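Local structure of uncharacterized protein (Vibrio parahaemolyticus, 1ZBP) at residues K227-A230 / Y235-L238. The protein is of unknown function but belongs to the ImpE family and may be linked to type VI secretion. Residues are numbered along the deposited sequence; the frame is centred on the assembly and turned at random.
Sequences KQIA and YLGL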
loop_
_atom_site.group_PDB
_atom_site.type_symbol
_atom_site.label_atom_id
_atom_site.label_comp_id
_atom_site.label_asym_id
_atom_site.label_seq_id
_atom_site.Cartn_x
_atom_site.Cartn_y
_atom_site.Cartn_z
ATOM N N LYS A 227 11.967 -7.034 10.011
ATOM C CA LYS A 227 11.898 -8.044 11.055
ATOM C C LYS A 227 11.937 -9.426 10.417
ATOM O O LYS A 227 11.203 -9.704 9.466
ATOM C CB LYS A 227 10.616 -7.902 11.889
ATOM C CG LYS A 227 10.566 -6.695 12.819
ATOM C CD LYS A 227 9.310 -6.718 13.694
ATOM C CE LYS A 227 9.218 -5.480 14.588
ATOM N NZ LYS A 227 10.427 -5.312 15.453
ATOM N N GLN A 228 12.808 -10.284 10.938
ATOM C CA GLN A 228 12.920 -11.643 10.434
ATOM C C GLN A 228 11.878 -12.497 11.158
ATOM O O GLN A 228 11.672 -12.345 12.362
ATOM C CB GLN A 228 14.327 -12.183 10.689
ATOM C CG GLN A 228 14.498 -13.651 10.330
ATOM C CD GLN A 228 15.907 -14.151 10.599
ATOM O OE1 GLN A 228 16.541 -13.766 11.588
ATOM N NE2 GLN A 228 16.393 -15.036 9.736
ATOM N N ILE A 229 11.215 -13.377 10.414
ATOM C CA ILE A 229 10.188 -14.247 10.977
ATOM C C ILE A 229 10.722 -15.034 12.175
ATOM O O ILE A 229 10.627 -14.588 13.324
ATOM C CB ILE A 229 9.655 -15.236 9.907
ATOM C CG1 ILE A 229 9.169 -14.457 8.685
ATOM C CG2 ILE A 229 8.513 -16.072 10.475
ATOM C CD1 ILE A 229 8.208 -13.320 9.005
ATOM N N ALA A 230 11.277 -16.210 11.904
ATOM C CA ALA A 230 11.835 -17.046 12.959
ATOM C C ALA A 230 13.324 -17.141 12.703
ATOM O O ALA A 230 14.089 -16.230 13.033
ATOM C CB ALA A 230 11.208 -18.439 12.923
ATOM N N TYR A 235 11.787 -12.319 5.428
ATOM C CA TYR A 235 11.849 -11.000 6.055
ATOM C C TYR A 235 10.659 -10.127 5.643
ATOM O O TYR A 235 10.435 -9.888 4.457
ATOM C CB TYR A 235 13.157 -10.310 5.660
ATOM C CG TYR A 235 14.393 -11.061 6.089
ATOM C CD1 TYR A 235 14.920 -10.904 7.373
ATOM C CD2 TYR A 235 15.016 -11.969 5.228
ATOM C CE1 TYR A 235 16.037 -11.638 7.788
ATOM C CE2 TYR A 235 16.131 -12.704 5.635
ATOM C CZ TYR A 235 16.635 -12.538 6.909
ATOM O OH TYR A 235 17.734 -13.268 7.312
ATOM N N LEU A 236 9.887 -9.662 6.621
ATOM C CA LEU A 236 8.743 -8.805 6.329
ATOM C C LEU A 236 9.211 -7.368 6.448
ATOM O O LEU A 236 10.305 -7.121 6.914
ATOM C CB LEU A 236 7.600 -9.059 7.305
ATOM C CG LEU A 236 6.983 -10.450 7.267
ATOM C CD1 LEU A 236 5.730 -10.446 8.139
ATOM C CD2 LEU A 236 6.632 -10.847 5.839
ATOM N N GLY A 237 8.394 -6.413 6.033
ATOM C CA GLY A 237 8.823 -5.032 6.112
ATOM C C GLY A 237 8.002 -4.178 7.043
ATOM O O GLY A 237 6.922 -4.574 7.479
ATOM N N LEU A 238 8.527 -3.000 7.352
ATOM C CA LEU A 238 7.850 -2.061 8.227
ATOM C C LEU A 238 8.221 -0.663 7.752
ATOM O O LEU A 238 9.406 -0.320 7.641
ATOM C CB LEU A 238 8.296 -2.251 9.681
ATOM C CG LEU A 238 8.118 -3.637 10.306
ATOM C CD1 LEU A 238 8.753 -3.678 11.687
ATOM C CD2 LEU A 238 6.647 -3.969 10.389
#
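Gln-228 runs alongside the ring of Tyr-235, both heading out in the same direction. They form a non-hydrogen-bonded pair of the antiparallel hairpin made by strands 224-228 and 235-239. Gln-228 CB sits 3.4 Å from Tyr-235 CE1, oblique to the ring. CG of Gln-228 stands anti to its own backbone N (chi1 174°), and the chain stays extended beyond it. This carries the amide along the ring, and the two planes are only 18° apart. Gln-228 NE2 comes within 3.3 Å of Tyr-235 OH, but the angle is too poor for a hydrogen bond. The amide nitrogen instead bonds the backbone O of Lys-232, in the loop that connects the strands.

One backbone hydrogen bond joins the two segments. Leu-236 N donates to Lys-227 O over 3.1 Å, with an N-H...O angle of 154°. Backbone bonding of Leu-238 with Asp-225 adds to the pairing of the strands.

The other contacts are apolar. Ile-229 CD1 reaches back to Leu-236 CG at 3.6 Å. Met-111 of helix 98-113 touches both side chains, and Tyr-116 of helix 116-129 touches Ile-229. Further along, the methylenes of Lys-227 run past Leu-238, with Lys-227 CE 3.4 Å from Leu-238 CD1.

Gln-228 and Tyr-235 are exposed, while Leu-236 is buried, covered by Met-111 together with Arg-151 and Asp-212. The hydrogen bond from Gln-228 NE2 to Lys-232 O ties this side chain to the connecting loop and probably limits rotation of the amide, which lies nearly parallel to the tyrosine ring.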